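Local coordinates for periplasmic oligopeptide-binding protein (Burkholderia pseudomallei, PDB 3ZS6) that binds oligopeptides in the periplasm and probably hands them to an ABC transporter for import into the cell, at residues A[34-39]-A[153-158]; A[39-44]-A[498-503]; A[63-68]-A[131-136]; A[102-107]-A[408-413]; A[109-114]-A[122-127]. All coordinates share one frame; numbering follows the deposited sequence. Where two conformers were deposited one is given.

Interaction 1 (A[34-39]-A[153-158])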
# COMPACT_ATOMS: atom_id res chain seq x y z
N ASP A 34 -1.97 11.12 -9.81
CA ASP A 34 -2.60 11.89 -10.88
C ASP A 34 -2.24 13.39 -10.71
O ASP A 34 -2.14 14.12 -11.69
CB ASP A 34 -4.12 11.73 -10.86
CG ASP A 34 -4.60 10.42 -11.48
OD1 ASP A 34 -3.78 9.65 -12.05
OD2 ASP A 34 -5.82 10.17 -11.41
N LEU A 35 -2.05 13.83 -9.47
CA LEU A 35 -1.77 15.25 -9.18
C LEU A 35 -0.28 15.63 -9.15
O LEU A 35 0.08 16.78 -9.43
CB LEU A 35 -2.41 15.67 -7.85
CG LEU A 35 -3.95 15.62 -7.77
CD1 LEU A 35 -4.41 15.79 -6.33
CD2 LEU A 35 -4.58 16.69 -8.69
N PHE A 36 0.57 14.66 -8.80
CA PHE A 36 2.01 14.89 -8.67
C PHE A 36 2.80 13.87 -9.47
O PHE A 36 2.36 12.73 -9.65
CB PHE A 36 2.46 14.80 -7.21
CG PHE A 36 1.87 15.84 -6.30
CD1 PHE A 36 0.63 15.64 -5.70
CD2 PHE A 36 2.57 17.01 -6.03
CE1 PHE A 36 0.09 16.59 -4.84
CE2 PHE A 36 2.03 17.98 -5.18
CZ PHE A 36 0.79 17.77 -4.58
N GLU A 37 3.97 14.27 -9.95
CA GLU A 37 4.84 13.38 -10.71
C GLU A 37 6.22 13.33 -10.09
O GLU A 37 6.84 14.37 -9.88
CB GLU A 37 4.97 13.86 -12.15
CG GLU A 37 5.86 12.98 -13.02
CD GLU A 37 6.02 13.53 -14.42
OE1 GLU A 37 6.46 14.69 -14.56
OE2 GLU A 37 5.68 12.81 -15.39
N GLY A 38 6.70 12.13 -9.79
CA GLY A 38 8.01 11.95 -9.20
C GLY A 38 9.09 11.82 -10.27
O GLY A 38 8.84 12.08 -11.45
N LEU A 39 10.29 11.41 -9.85
CA LEU A 39 11.39 11.17 -10.79
C LEU A 39 10.97 10.19 -11.88
O LEU A 39 11.28 10.39 -13.07
CB LEU A 39 12.62 10.64 -10.04
CG LEU A 39 13.24 11.62 -9.03
CD1 LEU A 39 14.32 10.96 -8.14
CD2 LEU A 39 13.81 12.86 -9.73
N PRO A 153 4.85 9.40 -1.91
CA PRO A 153 5.58 10.17 -0.90
C PRO A 153 6.93 10.70 -1.39
O PRO A 153 7.49 11.56 -0.72
CB PRO A 153 5.76 9.17 0.25
CG PRO A 153 4.67 8.13 0.02
CD PRO A 153 4.61 8.01 -1.48
N LEU A 154 7.45 10.20 -2.52
CA LEU A 154 8.71 10.75 -3.04
C LEU A 154 8.52 11.77 -4.17
O LEU A 154 9.50 12.26 -4.74
CB LEU A 154 9.69 9.63 -3.45
CG LEU A 154 10.14 8.72 -2.28
CD1 LEU A 154 11.09 7.62 -2.76
CD2 LEU A 154 10.81 9.53 -1.17
N THR A 155 7.27 12.12 -4.47
CA THR A 155 7.01 13.22 -5.39
C THR A 155 7.48 14.56 -4.81
O THR A 155 7.61 14.71 -3.59
CB THR A 155 5.53 13.33 -5.80
OG1 THR A 155 4.71 13.53 -4.64
CG2 THR A 155 5.08 12.07 -6.53
N PRO A 156 7.75 15.54 -5.69
CA PRO A 156 8.26 16.82 -5.20
C PRO A 156 7.14 17.65 -4.60
O PRO A 156 5.96 17.42 -4.89
CB PRO A 156 8.81 17.49 -6.46
CG PRO A 156 7.99 16.92 -7.58
CD PRO A 156 7.63 15.51 -7.16
N VAL A 157 7.52 18.60 -3.74
CA VAL A 157 6.59 19.53 -3.12
C VAL A 157 7.09 20.96 -3.30
O VAL A 157 8.30 21.21 -3.25
CB VAL A 157 6.44 19.23 -1.63
CG1 VAL A 157 5.56 20.28 -0.97
CG2 VAL A 157 5.86 17.83 -1.43
N ASN A 158 6.17 21.89 -3.49
CA ASN A 158 6.51 23.29 -3.74
C ASN A 158 6.69 24.07 -2.44
O ASN A 158 5.73 24.43 -1.77
CB ASN A 158 5.42 23.94 -4.61
CG ASN A 158 5.77 25.37 -5.02
OD1 ASN A 158 5.67 26.29 -4.22
ND2 ASN A 158 6.14 25.55 -6.28
O HOH W 1 10.54 10.76 -6.96
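F36 and T155 bury more surface than any other residues of this contact, their side chains crossing at about a right angle. F36 CB lies 3.6 Å from T155 OG1 and also touches the threonine methyl CG2, and the ring continues past the threonine until its CD2 rim atom comes 3.6 Å from P156 O. The threonine meets the opposite segment with both branches. Its OG1 sits between the backbone N and the carbonyl carbon (chi1 59°), where it hydrogen-bonds to A152 O. CG2, beside its own backbone N, rests 3.6 Å from G38 N. G38 brings no side chain, and its CA comes within 4.1 Å of T155 CA, so the two loops run nearly backbone against backbone here. P156 joins through its ring: CD is only 3.1 Å from E37 O, a tight van der Waals approach of carbon to oxygen, while CG is more distant from the same oxygen. No direct hydrogen bond links the segments. One water supplies the polar bridge instead, accepting from L39 N at 3.0 Å and donating to L154 O at 2.9 Å; the indole of W89 also donates to L154 O. This is loop-to-loop packing: the turn between helix 26-35 and strand 40-42 lies against the loop before helix 159-165, probably within the extra domain that family 5 oligopeptide-binding proteins carry or close to it.

Interaction 2 (A[39-44]-A[498-503])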
# COMPACT_ATOMS: atom_id res chain seq x y z
N LEU A 39 10.29 11.41 -9.85
CA LEU A 39 11.39 11.17 -10.79
C LEU A 39 10.97 10.19 -11.88
O LEU A 39 11.28 10.39 -13.07
CB LEU A 39 12.62 10.64 -10.04
CG LEU A 39 13.24 11.62 -9.03
CD1 LEU A 39 14.32 10.96 -8.14
CD2 LEU A 39 13.81 12.86 -9.73
N ALA A 40 10.26 9.15 -11.47
CA ALA A 40 9.76 8.12 -12.38
C ALA A 40 8.25 7.92 -12.18
O ALA A 40 7.67 8.43 -11.22
CB ALA A 40 10.50 6.81 -12.14
N ARG A 41 7.63 7.17 -13.09
CA ARG A 41 6.22 6.78 -12.97
C ARG A 41 6.09 5.27 -13.19
O ARG A 41 6.95 4.65 -13.82
CB ARG A 41 5.35 7.48 -14.03
CG ARG A 41 5.30 8.99 -13.99
CD ARG A 41 4.08 9.51 -14.78
NE ARG A 41 4.00 8.92 -16.12
CZ ARG A 41 3.06 8.07 -16.53
NH1 ARG A 41 2.08 7.70 -15.71
NH2 ARG A 41 3.09 7.60 -17.77
N ILE A 42 4.99 4.69 -12.71
CA ILE A 42 4.61 3.34 -13.10
C ILE A 42 3.50 3.45 -14.12
O ILE A 42 2.45 4.04 -13.83
CB ILE A 42 4.08 2.52 -11.92
CG1 ILE A 42 5.10 2.49 -10.77
CG2 ILE A 42 3.69 1.09 -12.38
CD1 ILE A 42 6.49 1.97 -11.19
N ASP A 43 3.71 2.90 -15.32
CA ASP A 43 2.73 3.06 -16.39
C ASP A 43 1.66 1.97 -16.35
O ASP A 43 1.60 1.17 -15.41
CB ASP A 43 3.39 3.18 -17.78
CG ASP A 43 3.83 1.83 -18.36
OD1 ASP A 43 3.47 0.76 -17.82
OD2 ASP A 43 4.53 1.85 -19.39
N ALA A 44 0.81 1.93 -17.38
CA ALA A 44 -0.36 1.06 -17.33
C ALA A 44 0.04 -0.42 -17.26
O ALA A 44 -0.69 -1.24 -16.72
CB ALA A 44 -1.26 1.32 -18.52
N ALA A 498 -2.40 4.94 -13.26
CA ALA A 498 -2.66 6.37 -13.36
C ALA A 498 -3.67 6.67 -14.44
O ALA A 498 -3.73 5.99 -15.47
CB ALA A 498 -1.36 7.13 -13.63
N SER A 499 -4.47 7.71 -14.23
CA SER A 499 -5.47 8.09 -15.23
C SER A 499 -4.86 8.51 -16.58
O SER A 499 -5.45 8.27 -17.64
CB SER A 499 -6.35 9.21 -14.67
OG SER A 499 -6.98 8.79 -13.47
N GLN A 500 -3.68 9.12 -16.56
CA GLN A 500 -3.09 9.64 -17.80
C GLN A 500 -2.69 8.54 -18.79
O GLN A 500 -2.41 8.82 -19.97
CB GLN A 500 -1.89 10.55 -17.52
CG GLN A 500 -0.65 9.82 -17.00
CD GLN A 500 0.62 10.65 -17.18
OE1 GLN A 500 1.28 11.04 -16.21
NE2 GLN A 500 0.97 10.91 -18.43
N ASP A 501 -2.63 7.30 -18.31
CA ASP A 501 -2.24 6.19 -19.17
C ASP A 501 -3.45 5.54 -19.85
O ASP A 501 -3.29 4.66 -20.70
CB ASP A 501 -1.41 5.16 -18.39
CG ASP A 501 -0.08 5.73 -17.89
OD1 ASP A 501 0.59 6.43 -18.67
OD2 ASP A 501 0.28 5.52 -16.71
N MET A 502 -4.65 5.98 -19.48
CA MET A 502 -5.87 5.44 -20.10
C MET A 502 -6.52 6.45 -21.05
O MET A 502 -6.13 7.61 -21.10
CB MET A 502 -6.86 4.97 -19.01
CG MET A 502 -6.40 3.69 -18.29
SD MET A 502 -7.46 3.19 -16.91
CE MET A 502 -6.92 4.36 -15.65
N TYR A 503 -7.50 6.00 -21.82
CA TYR A 503 -8.16 6.84 -22.81
C TYR A 503 -9.49 6.22 -23.18
O TYR A 503 -9.63 5.00 -23.19
CB TYR A 503 -7.28 7.00 -24.06
CG TYR A 503 -6.75 5.68 -24.58
CD1 TYR A 503 -7.48 4.91 -25.46
CD2 TYR A 503 -5.52 5.19 -24.14
CE1 TYR A 503 -7.00 3.70 -25.92
CE2 TYR A 503 -5.04 3.98 -24.58
CZ TYR A 503 -5.78 3.24 -25.48
OH TYR A 503 -5.29 2.03 -25.91
O HOH W 2 -0.30 3.75 -14.82
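R41 meets D501 through a chain that bends at chi3 (-50°), which turns NE aside after an extended start, while Q500 CG lies between its backbone N and carbonyl carbon (chi1 70°) and the chain runs extended from there, bringing its amide over the arginine tip. The guanidinium grips the D501 carboxylate end-on with two nitrogens. NH1 donates to OD2 of D501 at 3.0 Å, nearly in the guanidinium plane, and NH2 donates to D501 OD1 at 2.9 Å, on the syn lone pair of that oxygen. Q500 lies over one guanidinium face: its amide plane is only 20° from that of R41, and Q500 OE1 stands 3.4 Å from R41 NE, at an angle too poor for a hydrogen bond. The stack and the paired bonds together restrict rotation of the arginine tip. A second link runs through a water that accepts from A498 N at 2.9 Å and also lies 2.7 Å from D501 OD2 and 2.9 Å from I42 O. Beside it, A44 CB packs on D501 CB at 3.8 Å. The bidentate bridge joins edge strand 40-42 of the five-stranded sheet to the C-terminal turn that packs on the four-stranded sheet, consistent with a family 5 fold whose C-terminal part returns to the N-terminal part.

Interaction 3 (A[63-68]-A[131-136])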
# COMPACT_ATOMS: atom_id res chain seq x y z
N THR A 63 25.04 4.62 -5.41
CA THR A 63 24.85 5.93 -6.04
C THR A 63 24.00 5.88 -7.31
O THR A 63 24.31 5.13 -8.24
CB THR A 63 26.20 6.56 -6.39
OG1 THR A 63 26.99 6.67 -5.20
CG2 THR A 63 26.01 7.95 -7.00
N TRP A 64 22.95 6.69 -7.34
CA TRP A 64 22.10 6.86 -8.53
C TRP A 64 22.12 8.31 -9.01
O TRP A 64 22.12 9.25 -8.22
CB TRP A 64 20.65 6.46 -8.23
CG TRP A 64 20.44 4.98 -8.04
CD1 TRP A 64 20.58 4.26 -6.89
CD2 TRP A 64 20.02 4.04 -9.05
NE1 TRP A 64 20.29 2.94 -7.11
CE2 TRP A 64 19.94 2.78 -8.43
CE3 TRP A 64 19.72 4.15 -10.41
CZ2 TRP A 64 19.58 1.63 -9.13
CZ3 TRP A 64 19.35 3.01 -11.11
CH2 TRP A 64 19.28 1.76 -10.46
N ILE A 65 22.13 8.49 -10.33
CA ILE A 65 22.05 9.82 -10.93
C ILE A 65 20.75 9.92 -11.72
O ILE A 65 20.44 9.05 -12.53
CB ILE A 65 23.24 10.09 -11.88
CG1 ILE A 65 24.56 10.07 -11.12
CG2 ILE A 65 23.07 11.43 -12.60
CD1 ILE A 65 24.76 11.26 -10.22
N PHE A 66 19.98 10.99 -11.48
CA PHE A 66 18.76 11.25 -12.23
C PHE A 66 18.93 12.54 -13.02
O PHE A 66 19.25 13.59 -12.47
CB PHE A 66 17.54 11.37 -11.29
CG PHE A 66 17.17 10.08 -10.59
CD1 PHE A 66 17.79 9.72 -9.41
CD2 PHE A 66 16.21 9.24 -11.12
CE1 PHE A 66 17.45 8.55 -8.75
CE2 PHE A 66 15.87 8.05 -10.48
CZ PHE A 66 16.50 7.71 -9.29
N LYS A 67 18.72 12.45 -14.33
CA LYS A 67 18.78 13.63 -15.18
C LYS A 67 17.37 14.11 -15.43
O LYS A 67 16.56 13.41 -16.03
CB LYS A 67 19.48 13.32 -16.51
CG LYS A 67 21.00 13.24 -16.40
CD LYS A 67 21.61 14.57 -15.95
CE LYS A 67 21.46 15.67 -17.00
NZ LYS A 67 20.04 16.12 -17.17
N LEU A 68 17.07 15.32 -14.96
CA LEU A 68 15.72 15.86 -15.09
C LEU A 68 15.51 16.51 -16.46
O LEU A 68 16.44 17.08 -17.04
CB LEU A 68 15.43 16.86 -13.98
CG LEU A 68 15.78 16.46 -12.55
CD1 LEU A 68 15.23 17.50 -11.58
CD2 LEU A 68 15.24 15.07 -12.20
N PRO A 131 20.53 22.34 -11.35
CA PRO A 131 19.06 22.36 -11.31
C PRO A 131 18.40 21.17 -12.01
O PRO A 131 17.21 20.92 -11.77
CB PRO A 131 18.71 23.66 -12.05
CG PRO A 131 19.93 24.51 -11.91
CD PRO A 131 21.09 23.56 -11.94
N TYR A 132 19.13 20.45 -12.86
CA TYR A 132 18.54 19.36 -13.63
C TYR A 132 19.25 18.03 -13.42
O TYR A 132 19.09 17.10 -14.21
CB TYR A 132 18.52 19.72 -15.12
CG TYR A 132 17.77 21.00 -15.41
CD1 TYR A 132 16.42 21.12 -15.13
CD2 TYR A 132 18.42 22.09 -15.97
CE1 TYR A 132 15.73 22.29 -15.39
CE2 TYR A 132 17.75 23.27 -16.24
CZ TYR A 132 16.40 23.36 -15.95
OH TYR A 132 15.73 24.53 -16.22
N THR A 133 20.05 17.96 -12.36
CA THR A 133 20.81 16.75 -12.08
C THR A 133 20.71 16.40 -10.60
O THR A 133 21.13 17.19 -9.74
CB THR A 133 22.30 16.92 -12.46
OG1 THR A 133 22.41 17.43 -13.79
CG2 THR A 133 23.02 15.58 -12.35
N ILE A 134 20.15 15.23 -10.30
CA ILE A 134 20.02 14.77 -8.92
C ILE A 134 20.94 13.59 -8.61
O ILE A 134 21.01 12.63 -9.37
CB ILE A 134 18.58 14.38 -8.59
CG1 ILE A 134 17.70 15.63 -8.52
CG2 ILE A 134 18.53 13.59 -7.27
CD1 ILE A 134 16.23 15.33 -8.41
N GLU A 135 21.63 13.67 -7.48
CA GLU A 135 22.43 12.55 -7.00
C GLU A 135 21.81 11.99 -5.71
O GLU A 135 21.59 12.72 -4.75
CB GLU A 135 23.87 12.99 -6.74
CG GLU A 135 24.74 11.89 -6.15
CD GLU A 135 26.06 12.41 -5.63
OE1 GLU A 135 26.08 12.99 -4.53
OE2 GLU A 135 27.08 12.24 -6.33
N VAL A 136 21.53 10.69 -5.71
CA VAL A 136 21.05 10.03 -4.50
C VAL A 136 22.04 8.97 -4.02
O VAL A 136 22.40 8.05 -4.76
CB VAL A 136 19.66 9.38 -4.70
CG1 VAL A 136 19.20 8.68 -3.41
CG2 VAL A 136 18.65 10.42 -5.12
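L68 and I134 fit together at one end of this antiparallel strand pair, where the isoleucine tip sits over the fork of the leucine's two methyls: I134 CD1 lies 3.9 Å from L68 CD2 and 4.0 Å from L68 CD1. Along the same face, F66 and I134 meet shoulder to shoulder through their CB atoms, and the F66 rim atom CE1 bulges against V136 CG2 at 4.3 Å. L39, F85, W89 and F145 contribute further apolar surface to the face formed by W64, F66, I134 and V136. The other face carries I65, K67, T133 and E135. I65 CD1 drops onto the E135 stem, 4.0 Å from its CB, and I65 CG2 reaches toward the T133 methyl. K67, bent at chi2 (-62°) and beyond, curls over T133, its CD passing 3.7 Å from T133 OG1, which is itself hydrogen-bonded to D130. The lysine thereby brings NZ to Y132 O at 3.3 Å. L68 N donates to that oxygen at 2.8 Å from the opposite face of the carbonyl plane, so one acceptor serves two donors. Between these rows, W64 pairs with V136 and F66 with I134 through reciprocal backbone hydrogen bonds. The chemistry is therefore split: an apolar face turns to helices 82-93 and 145-148, while on the other I65, K67 and E135 are partly exposed, in line with its charged ends, among them E135 salt-bridged to R127.

Interaction 4 (A[102-107]-A[408-413])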
# COMPACT_ATOMS: atom_id res chain seq x y z
N THR A 102 7.95 7.38 6.36
CA THR A 102 9.39 7.58 6.21
C THR A 102 10.09 6.35 5.61
O THR A 102 11.26 6.43 5.23
CB THR A 102 10.05 7.94 7.56
OG1 THR A 102 9.72 6.95 8.53
CG2 THR A 102 9.56 9.31 8.05
N ILE A 103 9.39 5.23 5.52
CA ILE A 103 10.01 3.99 5.04
C ILE A 103 10.65 4.14 3.65
O ILE A 103 11.70 3.56 3.39
CB ILE A 103 9.01 2.81 5.03
CG1 ILE A 103 7.77 3.15 4.21
CG2 ILE A 103 8.63 2.42 6.48
CD1 ILE A 103 6.80 1.99 4.02
N LEU A 104 10.02 4.90 2.76
CA LEU A 104 10.53 5.03 1.40
C LEU A 104 11.84 5.81 1.31
O LEU A 104 12.69 5.52 0.47
CB LEU A 104 9.49 5.65 0.45
CG LEU A 104 8.36 4.72 0.02
CD1 LEU A 104 7.46 5.38 -1.01
CD2 LEU A 104 8.93 3.42 -0.51
N VAL A 105 12.02 6.80 2.18
CA VAL A 105 13.24 7.60 2.16
C VAL A 105 14.32 6.94 3.01
O VAL A 105 15.48 7.34 3.01
CB VAL A 105 12.98 9.04 2.63
CG1 VAL A 105 12.87 9.09 4.15
CG2 VAL A 105 14.08 9.97 2.13
N GLU A 106 13.93 5.88 3.72
CA GLU A 106 14.83 5.22 4.65
C GLU A 106 16.06 4.62 3.96
O GLU A 106 17.10 4.45 4.60
CB GLU A 106 14.08 4.15 5.44
CG GLU A 106 14.46 4.05 6.90
CD GLU A 106 13.55 3.11 7.67
OE1 GLU A 106 12.37 3.46 7.88
OE2 GLU A 106 14.02 2.01 8.06
N PHE A 107 15.95 4.29 2.68
CA PHE A 107 17.08 3.72 1.95
C PHE A 107 18.15 4.77 1.67
O PHE A 107 19.30 4.45 1.40
CB PHE A 107 16.64 3.08 0.63
CG PHE A 107 15.75 1.88 0.78
CD1 PHE A 107 15.23 1.53 2.02
CD2 PHE A 107 15.43 1.10 -0.32
CE1 PHE A 107 14.41 0.42 2.15
CE2 PHE A 107 14.60 -0.00 -0.20
CZ PHE A 107 14.09 -0.34 1.04
N ALA A 408 2.23 -4.00 -2.28
CA ALA A 408 3.64 -3.75 -2.53
C ALA A 408 3.84 -2.36 -3.12
O ALA A 408 3.07 -1.94 -3.99
CB ALA A 408 4.19 -4.81 -3.49
N ASP A 409 4.87 -1.64 -2.67
CA ASP A 409 5.21 -0.32 -3.21
C ASP A 409 6.15 -0.47 -4.40
O ASP A 409 6.38 0.48 -5.16
CB ASP A 409 5.88 0.57 -2.15
CG ASP A 409 4.91 1.05 -1.08
OD1 ASP A 409 3.70 1.14 -1.36
OD2 ASP A 409 5.37 1.33 0.05
N TYR A 410 6.72 -1.67 -4.54
CA TYR A 410 7.66 -2.00 -5.59
C TYR A 410 7.83 -3.51 -5.56
O TYR A 410 7.49 -4.14 -4.56
CB TYR A 410 9.01 -1.31 -5.38
CG TYR A 410 9.56 -1.44 -3.98
CD1 TYR A 410 10.36 -2.52 -3.62
CD2 TYR A 410 9.28 -0.48 -3.01
CE1 TYR A 410 10.88 -2.65 -2.33
CE2 TYR A 410 9.79 -0.59 -1.71
CZ TYR A 410 10.58 -1.68 -1.38
OH TYR A 410 11.08 -1.79 -0.10
N ASN A 411 8.34 -4.09 -6.63
CA ASN A 411 8.36 -5.54 -6.74
C ASN A 411 9.62 -6.14 -6.15
O ASN A 411 10.50 -6.61 -6.87
CB ASN A 411 8.18 -6.00 -8.19
CG ASN A 411 8.00 -7.51 -8.31
OD1 ASN A 411 8.17 -8.25 -7.34
ND2 ASN A 411 7.65 -7.96 -9.51
N ASP A 412 9.71 -6.09 -4.82
CA ASP A 412 10.77 -6.75 -4.10
C ASP A 412 10.32 -7.04 -2.68
O ASP A 412 9.53 -6.28 -2.10
CB ASP A 412 12.06 -5.92 -4.08
CG ASP A 412 13.18 -6.62 -3.35
OD1 ASP A 412 13.74 -7.59 -3.91
OD2 ASP A 412 13.49 -6.23 -2.20
N ALA A 413 10.81 -8.13 -2.12
CA ALA A 413 10.37 -8.57 -0.79
C ALA A 413 10.53 -7.50 0.28
O ALA A 413 9.83 -7.53 1.29
CB ALA A 413 11.10 -9.86 -0.39
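L104 and F107 converge on Y410 in the apolar part of the contact. L104 CD2 meets the Y410 ring at its edge, near the ring plane, 4.3 Å from CE2. F107 reaches toward the tyrosine tip to tip, its CZ 3.5 Å from Y410 OH; the approach to either ring is oblique. Y410 CG lies between its backbone N and carbonyl carbon (chi1 48°), and from there the ring extends toward L104 and F107. Y144 meets the Y410 ring with its plane about 25° away, and L148 packs on L104, F107 and Y410 alike, so this apolar cluster draws on helix 145-148 as well.

The nearest CA atoms, those of L104 and D409, are 8.8 Å apart, consistent with contacts that all run between side chains. The two loops come from different parts of the periplasmic binding-protein fold: 408-413 follows strand 401-407 of the large mixed sheet, and 102-107 lies between helices 82-93 and 111-115. D409, on 408-413, reaches the bound peptide.

Contacts of apolar carbon with carboxylate make up the second kind. D409 OD2 lies 4.2 Å from L104 CD2 and 4.3 Å from I103 CD1, so the two aliphatic tips border the acid.

True polar bonds run to partners beyond the segments, none directly across. D409 OD1 is hydrogen-bonded to the backbone of the peptide, which makes the aspartate part of the binding site; Y101 OH bonds the other carboxylate oxygen, OD2, and probably helps to orient the aspartate.

Interaction 5 (A[109-114]-A[122-127])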
# COMPACT_ATOMS: atom_id res chain seq x y z
N LYS A 109 20.91 7.72 2.17
CA LYS A 109 22.02 7.87 3.09
C LYS A 109 21.69 8.84 4.22
O LYS A 109 21.24 9.97 3.98
CB LYS A 109 23.28 8.32 2.34
CG LYS A 109 24.55 8.29 3.16
CD LYS A 109 24.79 6.90 3.73
CE LYS A 109 26.19 6.78 4.32
NZ LYS A 109 27.24 6.82 3.26
N ASN A 110 21.89 8.38 5.45
CA ASN A 110 21.65 9.18 6.65
C ASN A 110 20.18 9.29 7.08
O ASN A 110 19.89 9.84 8.14
CB ASN A 110 22.25 10.57 6.49
CG ASN A 110 23.76 10.56 6.54
OD1 ASN A 110 24.37 9.64 7.08
ND2 ASN A 110 24.38 11.58 5.96
N ALA A 111 19.26 8.79 6.26
CA ALA A 111 17.83 8.92 6.57
C ALA A 111 17.46 8.39 7.97
O ALA A 111 16.73 9.05 8.71
CB ALA A 111 16.97 8.25 5.49
N SER A 112 17.97 7.21 8.32
CA SER A 112 17.69 6.62 9.63
C SER A 112 18.03 7.56 10.78
O SER A 112 17.22 7.80 11.68
CB SER A 112 18.47 5.31 9.81
OG SER A 112 18.04 4.32 8.90
N ALA A 113 19.25 8.09 10.76
CA ALA A 113 19.71 9.00 11.80
C ALA A 113 18.83 10.24 11.86
O ALA A 113 18.50 10.73 12.95
CB ALA A 113 21.17 9.37 11.56
N ILE A 114 18.44 10.75 10.70
CA ILE A 114 17.59 11.94 10.64
C ILE A 114 16.20 11.67 11.23
O ILE A 114 15.71 12.43 12.05
CB ILE A 114 17.47 12.42 9.19
CG1 ILE A 114 18.84 12.93 8.70
CG2 ILE A 114 16.38 13.49 9.06
CD1 ILE A 114 18.95 13.02 7.18
N GLY A 122 19.26 18.31 6.61
CA GLY A 122 20.21 18.70 5.59
C GLY A 122 21.26 17.65 5.26
O GLY A 122 21.89 17.70 4.21
N ASP A 123 21.43 16.68 6.17
CA ASP A 123 22.42 15.62 5.97
C ASP A 123 21.96 14.49 5.04
O ASP A 123 22.74 13.61 4.69
CB ASP A 123 22.84 15.01 7.32
CG ASP A 123 23.73 15.93 8.13
OD1 ASP A 123 24.24 16.93 7.58
OD2 ASP A 123 23.95 15.65 9.33
N LEU A 124 20.69 14.53 4.64
CA LEU A 124 20.13 13.47 3.79
C LEU A 124 20.92 13.31 2.48
O LEU A 124 21.28 14.30 1.83
CB LEU A 124 18.66 13.75 3.48
CG LEU A 124 17.84 12.66 2.77
CD1 LEU A 124 17.81 11.38 3.60
CD2 LEU A 124 16.42 13.17 2.51
N GLY A 125 21.15 12.06 2.08
CA GLY A 125 21.92 11.78 0.88
C GLY A 125 21.23 12.03 -0.45
O GLY A 125 21.32 11.20 -1.35
N ILE A 126 20.54 13.16 -0.58
CA ILE A 126 20.09 13.60 -1.89
C ILE A 126 20.65 14.99 -2.19
O ILE A 126 20.56 15.89 -1.37
CB ILE A 126 18.55 13.61 -2.05
CG1 ILE A 126 18.17 14.04 -3.47
CG2 ILE A 126 17.91 14.53 -1.03
CD1 ILE A 126 16.69 13.88 -3.80
N ARG A 127 21.22 15.15 -3.38
CA ARG A 127 21.93 16.38 -3.72
C ARG A 127 21.59 16.91 -5.11
O ARG A 127 21.50 16.14 -6.08
CB ARG A 127 23.44 16.15 -3.59
CG ARG A 127 24.30 17.37 -3.85
CD ARG A 127 25.74 17.11 -3.42
NE ARG A 127 26.42 16.14 -4.27
CZ ARG A 127 27.32 16.46 -5.21
NH1 ARG A 127 27.64 17.73 -5.42
NH2 ARG A 127 27.89 15.51 -5.93
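K109 and G125 bring their backbones close, with CA atoms 4.5 Å apart and G125 N donating to K109 O at 2.8 Å, and N110 follows with a positive phi (79°) that turns the chain into helix 111-115. Glycine has no side chain at this crossing, and K109 CB comes 4.0 Å from G125 CA. The second bond between the segments uses the N110 side chain: ND2 donates to D123 O at 2.9 Å and almost straight (176°). The acceptor lies in the amide plane of N110, whereas the donor stands 36° out of the D123 carbonyl plane. N110 occupies the N-cap position of the helix; its side chain makes no capping bond. The apolar part is carried by I114, A111 and L124. I114, one helical turn on, lays CD1 over the L124 backbone, 3.4 Å from L124 N, and touches L124 CB as well. L124 in turn sends CD1 to A111 CB at 3.8 Å. W89 of helix 82-93 also packs on L124, while D123 bonds to Q119 in the connecting loop. K137 makes backbone hydrogen bonds with both K109 and G125, which places the joint beside strand 133-137. This is a short helix-to-strand connection whose ends are joined by two hydrogen bonds, and it delivers the chain from helix 111-115 into edge strand 126-128 of the five-stranded antiparallel sheet.

Overall arrangement
Interactions 1 and 4 are buried, whereas 2, 3 and 5 are only partly so. Interactions 2, 3 and 5 all reach the five-stranded antiparallel sheet: 2 at edge strand 40-42, 3 in its interior pairing and 5 at the other edge, strand 126-128, where R127 and E135 link 5 to 3. L39, shared by 1 and 2, packs on L68, I134 and F66 of interaction 3. Interaction 1 also touches 2 through D34 and S499, and 4 through P153 and L104. Chemistry follows position: packing with a single water bridge in 1, side-chain packing alone in 4, a salt bridge in 2, a backbone ladder in 3, and mixed backbone and amide bonds in 5.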